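Local structure of cystalysin (Treponema denticola, 1C7N) at residues Glu344-Ile352 / Ser382-Leu393. The protein is a pyridoxal-5'-phosphate-binding enzyme of the class I and II aminotransferase family, assembled from two chains. Residues are numbered along the deposited sequence; the frame is centred on the assembly and turned at random.
Sequences EFMIHKAQI and SLERLNKALKDL
Phe-345 drives its ring end-first into helix 382-393, a knob in the hole made by Leu-386, Ala-389, Leu-390 and Leu-393. Its CG lies anti to the backbone N (chi1 177°), which carries the ring outward from helix 344-350 so that CZ lands 3.7 Å from Ala-389 CB. The carbonyl oxygen of Ala-389 sits at the ring edge, Leu-393 CD2 lies over one face toward the rim, and Leu-390 CD2 approaches CE2 obliquely at 3.9 Å. Five residues on, past a wider pi-type turn, the two backbones draw closest: Ala-350 CB meets Ala-389 CB at 3.8 Å, and the CA atoms of Ala-350 and Leu-386 are only 4.8 Å apart. The small side chains of Ala-350 and Ala-389 are consistent with so close an approach, with the short helix axes 9.5 Å apart and crossing at 103°. The pair belongs to the small C-terminal domain of the fold type I PLP enzymes, where helix 376-393 also packs on helix 289-313 through Leu-383 and Asn-387. Gln-351, with positive phi, is the first residue to leave helical backbone angles, and two successive carbonyls face Arg-385. Arg-385 NE donates to Ala-350 O (3.2 Å) and weakly to Gln-351 O, while NH2 reaches Gln-351 O at 3.1 Å with an N-H...O angle of 149°. A bend at chi3 helps bring the guanidinium edge to these oxygens. Ile-352 CD1 covers Leu-386 CG and the Ser-382 backbone beside this polar patch. The solvent side is thinner: Lys-349 contributes little beyond its carbonyl against Ala-389 CB and sends its amine away from helix 382-393, and the exposed Leu-393 borders solvent even as it covers Phe-345.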
ATOM      1  N   GLU A 344      12.412  31.804  -2.353  1.00 16.75           N
ATOM      2  CA  GLU A 344      12.019  32.740  -1.314  1.00 16.96           C
ATOM      3  C   GLU A 344      11.012  33.743  -1.862  1.00 16.18           C
ATOM      4  O   GLU A 344       9.995  34.032  -1.230  1.00 15.07           O
ATOM      5  CB  GLU A 344      13.261  33.472  -0.802  1.00 19.58           C
ATOM      6  CG  GLU A 344      12.997  34.618   0.159  1.00 23.87           C
ATOM      7  CD  GLU A 344      12.294  34.182   1.427  1.00 26.19           C
ATOM      8  OE1 GLU A 344      12.625  33.098   1.957  1.00 26.70           O
ATOM      9  OE2 GLU A 344      11.418  34.937   1.906  1.00 29.45           O
ATOM     10  N   PHE A 345      11.310  34.272  -3.043  1.00 15.37           N
ATOM     11  CA  PHE A 345      10.449  35.255  -3.689  1.00 16.18           C
ATOM     12  C   PHE A 345       9.078  34.690  -4.040  1.00 15.33           C
ATOM     13  O   PHE A 345       8.056  35.307  -3.756  1.00 16.45           O
ATOM     14  CB  PHE A 345      11.114  35.775  -4.967  1.00 16.77           C
ATOM     15  CG  PHE A 345      10.265  36.733  -5.748  1.00 19.10           C
ATOM     16  CD1 PHE A 345      10.108  38.048  -5.327  1.00 19.01           C
ATOM     17  CD2 PHE A 345       9.611  36.316  -6.907  1.00 20.14           C
ATOM     18  CE1 PHE A 345       9.315  38.935  -6.043  1.00 20.24           C
ATOM     19  CE2 PHE A 345       8.814  37.196  -7.633  1.00 19.59           C
ATOM     20  CZ  PHE A 345       8.666  38.509  -7.198  1.00 19.62           C
ATOM     21  N   MET A 346       9.059  33.525  -4.671  1.00 14.42           N
ATOM     22  CA  MET A 346       7.795  32.918  -5.069  1.00 15.41           C
ATOM     23  C   MET A 346       6.889  32.641  -3.876  1.00 15.48           C
ATOM     24  O   MET A 346       5.701  32.968  -3.901  1.00 16.01           O
ATOM     25  CB  MET A 346       8.045  31.617  -5.838  1.00 15.68           C
ATOM     26  CG  MET A 346       8.793  31.797  -7.152  1.00 16.10           C
ATOM     27  SD  MET A 346       8.003  32.978  -8.263  1.00 18.20           S
ATOM     28  CE  MET A 346       9.324  33.250  -9.437  1.00 16.57           C
ATOM     29  N   ILE A 347       7.454  32.049  -2.832  1.00 15.90           N
ATOM     30  CA  ILE A 347       6.693  31.710  -1.636  1.00 16.71           C
ATOM     31  C   ILE A 347       6.208  32.897  -0.810  1.00 18.08           C
ATOM     32  O   ILE A 347       5.054  32.931  -0.398  1.00 18.25           O
ATOM     33  CB  ILE A 347       7.512  30.805  -0.694  1.00 16.86           C
ATOM     34  CG1 ILE A 347       7.759  29.446  -1.353  1.00 16.02           C
ATOM     35  CG2 ILE A 347       6.782  30.631   0.637  1.00 16.17           C
ATOM     36  CD1 ILE A 347       8.626  28.519  -0.517  1.00 17.47           C
ATOM     37  N   HIS A 348       7.084  33.868  -0.572  1.00 19.08           N
ATOM     38  CA  HIS A 348       6.717  35.000   0.266  1.00 19.18           C
ATOM     39  C   HIS A 348       6.285  36.293  -0.407  1.00 19.10           C
ATOM     40  O   HIS A 348       5.548  37.075   0.191  1.00 19.23           O
ATOM     41  CB  HIS A 348       7.846  35.294   1.258  1.00 19.49           C
ATOM     42  CG  HIS A 348       8.143  34.155   2.186  1.00 20.40           C
ATOM     43  ND1 HIS A 348       9.066  33.174   1.893  1.00 20.79           N
ATOM     44  CD2 HIS A 348       7.611  33.822   3.386  1.00 20.21           C
ATOM     45  CE1 HIS A 348       9.090  32.286   2.870  1.00 20.25           C
ATOM     46  NE2 HIS A 348       8.215  32.655   3.789  1.00 20.62           N
ATOM     47  N   LYS A 349       6.736  36.537  -1.633  1.00 19.13           N
ATOM     48  CA  LYS A 349       6.342  37.761  -2.318  1.00 19.07           C
ATOM     49  C   LYS A 349       5.163  37.528  -3.251  1.00 17.53           C
ATOM     50  O   LYS A 349       4.223  38.316  -3.269  1.00 17.65           O
ATOM     51  CB  LYS A 349       7.516  38.347  -3.108  1.00 19.92           C
ATOM     52  CG  LYS A 349       8.667  38.825  -2.242  1.00 22.41           C
ATOM     53  CD  LYS A 349       8.210  39.885  -1.248  1.00 24.59           C
ATOM     54  CE  LYS A 349       9.354  40.321  -0.342  1.00 27.31           C
ATOM     55  NZ  LYS A 349       8.913  41.311   0.687  1.00 29.50           N
ATOM     56  N   ALA A 350       5.214  36.444  -4.018  1.00 15.68           N
ATOM     57  CA  ALA A 350       4.149  36.125  -4.965  1.00 14.88           C
ATOM     58  C   ALA A 350       3.129  35.135  -4.407  1.00 15.26           C
ATOM     59  O   ALA A 350       2.033  34.999  -4.945  1.00 15.47           O
ATOM     60  CB  ALA A 350       4.752  35.564  -6.243  1.00 14.96           C
ATOM     61  N   GLN A 351       3.495  34.451  -3.330  1.00 14.78           N
ATOM     62  CA  GLN A 351       2.626  33.445  -2.731  1.00 15.64           C
ATOM     63  C   GLN A 351       2.136  32.497  -3.810  1.00 16.19           C
ATOM     64  O   GLN A 351       0.960  32.122  -3.868  1.00 15.97           O
ATOM     65  CB  GLN A 351       1.451  34.096  -2.004  1.00 16.41           C
ATOM     66  CG  GLN A 351       1.812  34.551  -0.607  1.00 18.13           C
ATOM     67  CD  GLN A 351       0.636  35.112   0.151  1.00 19.70           C
ATOM     68  OE1 GLN A 351      -0.396  34.454   0.301  1.00 22.77           O
ATOM     69  NE2 GLN A 351       0.784  36.333   0.646  1.00 20.97           N
ATOM     70  N   ILE A 352       3.063  32.138  -4.687  1.00 15.44           N
ATOM     71  CA  ILE A 352       2.781  31.205  -5.762  1.00 16.76           C
ATOM     72  C   ILE A 352       3.692  30.027  -5.430  1.00 16.77           C
ATOM     73  O   ILE A 352       4.912  30.177  -5.299  1.00 17.06           O
ATOM     74  CB  ILE A 352       3.096  31.838  -7.144  1.00 17.62           C
ATOM     75  CG1 ILE A 352       2.512  30.967  -8.257  1.00 18.39           C
ATOM     76  CG2 ILE A 352       4.600  32.022  -7.322  1.00 19.41           C
ATOM     77  CD1 ILE A 352       2.410  31.679  -9.595  1.00 18.55           C
ATOM     78  N   SER A 382      -3.474  33.313  -9.726  1.00 16.02           N
ATOM     79  CA  SER A 382      -2.088  33.100  -9.343  1.00 14.39           C
ATOM     80  C   SER A 382      -1.126  33.951 -10.165  1.00 14.71           C
ATOM     81  O   SER A 382      -0.210  34.560  -9.618  1.00 13.58           O
ATOM     82  CB  SER A 382      -1.730  31.621  -9.499  1.00 15.01           C
ATOM     83  OG  SER A 382      -2.616  30.801  -8.750  1.00 15.99           O
ATOM     84  N   LEU A 383      -1.338  33.990 -11.477  1.00 13.85           N
ATOM     85  CA  LEU A 383      -0.472  34.770 -12.353  1.00 13.85           C
ATOM     86  C   LEU A 383      -0.563  36.253 -12.042  1.00 14.81           C
ATOM     87  O   LEU A 383       0.429  36.971 -12.150  1.00 17.06           O
ATOM     88  CB  LEU A 383      -0.830  34.516 -13.822  1.00 11.79           C
ATOM     89  CG  LEU A 383      -0.612  33.076 -14.297  1.00 10.27           C
ATOM     90  CD1 LEU A 383      -1.190  32.896 -15.688  1.00 11.79           C
ATOM     91  CD2 LEU A 383       0.876  32.751 -14.277  1.00 10.48           C
ATOM     92  N   GLU A 384      -1.744  36.722 -11.653  1.00 15.90           N
ATOM     93  CA  GLU A 384      -1.900  38.136 -11.330  1.00 17.36           C
ATOM     94  C   GLU A 384      -1.167  38.475 -10.029  1.00 17.23           C
ATOM     95  O   GLU A 384      -0.652  39.584  -9.879  1.00 15.89           O
ATOM     96  CB  GLU A 384      -3.383  38.511 -11.238  1.00 19.33           C
ATOM     97  CG  GLU A 384      -3.647  39.995 -10.959  1.00 22.04           C
ATOM     98  CD  GLU A 384      -2.789  40.933 -11.803  1.00 23.58           C
ATOM     99  OE1 GLU A 384      -2.529  40.622 -12.982  1.00 24.86           O
ATOM    100  OE2 GLU A 384      -2.380  41.997 -11.289  1.00 24.59           O
ATOM    101  N   ARG A 385      -1.120  37.535  -9.086  1.00 16.66           N
ATOM    102  CA  ARG A 385      -0.386  37.771  -7.837  1.00 17.07           C
ATOM    103  C   ARG A 385       1.090  37.889  -8.191  1.00 16.96           C
ATOM    104  O   ARG A 385       1.810  38.744  -7.670  1.00 16.79           O
ATOM    105  CB  ARG A 385      -0.542  36.605  -6.862  1.00 16.91           C
ATOM    106  CG  ARG A 385      -1.714  36.702  -5.930  1.00 17.53           C
ATOM    107  CD  ARG A 385      -1.410  35.961  -4.639  1.00 16.08           C
ATOM    108  NE  ARG A 385      -1.104  34.546  -4.863  1.00 15.06           N
ATOM    109  CZ  ARG A 385      -1.985  33.657  -5.315  1.00 14.91           C
ATOM    110  NH1 ARG A 385      -3.227  34.035  -5.597  1.00 13.70           N
ATOM    111  NH2 ARG A 385      -1.629  32.386  -5.465  1.00 12.22           N
ATOM    112  N   LEU A 386       1.527  37.002  -9.080  1.00 16.73           N
ATOM    113  CA  LEU A 386       2.905  36.961  -9.548  1.00 16.63           C
ATOM    114  C   LEU A 386       3.207  38.265 -10.281  1.00 16.51           C
ATOM    115  O   LEU A 386       4.266  38.865 -10.100  1.00 14.91           O
ATOM    116  CB  LEU A 386       3.076  35.792 -10.520  1.00 17.79           C
ATOM    117  CG  LEU A 386       4.437  35.128 -10.723  1.00 19.51           C
ATOM    118  CD1 LEU A 386       4.536  34.688 -12.182  1.00 19.38           C
ATOM    119  CD2 LEU A 386       5.569  36.068 -10.373  1.00 20.03           C
ATOM    120  N   ASN A 387       2.257  38.686 -11.110  1.00 16.22           N
ATOM    121  CA  ASN A 387       2.372  39.914 -11.891  1.00 17.67           C
ATOM    122  C   ASN A 387       2.692  41.106 -10.993  1.00 18.05           C
ATOM    123  O   ASN A 387       3.641  41.845 -11.251  1.00 18.64           O
ATOM    124  CB  ASN A 387       1.066  40.158 -12.656  1.00 16.01           C
ATOM    125  CG  ASN A 387       1.209  41.203 -13.749  1.00 15.85           C
ATOM    126  OD1 ASN A 387       2.296  41.406 -14.289  1.00 15.11           O
ATOM    127  ND2 ASN A 387       0.099  41.854 -14.097  1.00 15.91           N
ATOM    128  N   LYS A 388       1.903  41.293  -9.938  1.00 19.16           N
ATOM    129  CA  LYS A 388       2.133  42.403  -9.016  1.00 20.72           C
ATOM    130  C   LYS A 388       3.467  42.257  -8.286  1.00 20.38           C
ATOM    131  O   LYS A 388       4.173  43.241  -8.062  1.00 20.75           O
ATOM    132  CB  LYS A 388       1.000  42.507  -7.992  1.00 21.50           C
ATOM    133  CG  LYS A 388      -0.347  42.901  -8.585  1.00 24.17           C
ATOM    134  CD  LYS A 388      -1.212  43.612  -7.555  1.00 25.15           C
ATOM    135  CE  LYS A 388      -2.584  43.966  -8.112  1.00 26.28           C
ATOM    136  NZ  LYS A 388      -3.378  42.752  -8.450  1.00 26.82           N
ATOM    137  N   ALA A 389       3.809  41.024  -7.923  1.00 19.90           N
ATOM    138  CA  ALA A 389       5.059  40.748  -7.221  1.00 20.04           C
ATOM    139  C   ALA A 389       6.269  41.060  -8.103  1.00 20.06           C
ATOM    140  O   ALA A 389       7.251  41.655  -7.639  1.00 18.94           O
ATOM    141  CB  ALA A 389       5.092  39.289  -6.771  1.00 20.51           C
ATOM    142  N   LEU A 390       6.197  40.660  -9.370  1.00 19.68           N
ATOM    143  CA  LEU A 390       7.284  40.917 -10.304  1.00 20.91           C
ATOM    144  C   LEU A 390       7.424  42.416 -10.545  1.00 21.34           C
ATOM    145  O   LEU A 390       8.535  42.939 -10.609  1.00 20.55           O
ATOM    146  CB  LEU A 390       7.037  40.194 -11.632  1.00 20.99           C
ATOM    147  CG  LEU A 390       7.314  38.685 -11.641  1.00 21.08           C
ATOM    148  CD1 LEU A 390       6.996  38.107 -13.006  1.00 20.44           C
ATOM    149  CD2 LEU A 390       8.771  38.430 -11.291  1.00 20.62           C
ATOM    150  N   LYS A 391       6.297  43.107 -10.684  1.00 21.85           N
ATOM    151  CA  LYS A 391       6.332  44.550 -10.902  1.00 23.88           C
ATOM    152  C   LYS A 391       6.991  45.234  -9.709  1.00 25.61           C
ATOM    153  O   LYS A 391       7.872  46.080  -9.873  1.00 25.99           O
ATOM    154  CB  LYS A 391       4.916  45.098 -11.088  1.00 22.69           C
ATOM    155  CG  LYS A 391       4.276  44.717 -12.405  1.00 22.04           C
ATOM    156  CD  LYS A 391       2.834  45.191 -12.457  1.00 21.52           C
ATOM    157  CE  LYS A 391       2.193  44.824 -13.772  1.00 20.22           C
ATOM    158  NZ  LYS A 391       0.754  45.178 -13.787  1.00 19.75           N
ATOM    159  N   ASP A 392       6.559  44.870  -8.508  1.00 27.41           N
ATOM    160  CA  ASP A 392       7.131  45.450  -7.301  1.00 29.77           C
ATOM    161  C   ASP A 392       8.633  45.202  -7.274  1.00 31.16           C
ATOM    162  O   ASP A 392       9.415  46.107  -6.978  1.00 31.03           O
ATOM    163  CB  ASP A 392       6.475  44.846  -6.062  1.00 30.23           C
ATOM    164  CG  ASP A 392       5.047  45.304  -5.891  1.00 31.04           C
ATOM    165  OD1 ASP A 392       4.370  44.823  -4.959  1.00 31.90           O
ATOM    166  OD2 ASP A 392       4.603  46.156  -6.689  1.00 31.97           O
ATOM    167  N   LEU A 393       9.031  43.973  -7.596  1.00 32.17           N
ATOM    168  CA  LEU A 393      10.443  43.619  -7.628  1.00 33.46           C
ATOM    169  C   LEU A 393      11.125  44.625  -8.551  1.00 35.05           C
ATOM    170  O   LEU A 393      12.334  44.845  -8.473  1.00 34.62           O
ATOM    171  CB  LEU A 393      10.619  42.199  -8.176  1.00 32.32           C
ATOM    172  CG  LEU A 393      12.025  41.597  -8.110  1.00 32.09           C
ATOM    173  CD1 LEU A 393      12.462  41.486  -6.659  1.00 31.90           C
ATOM    174  CD2 LEU A 393      12.031  40.229  -8.771  1.00 31.30           C
TER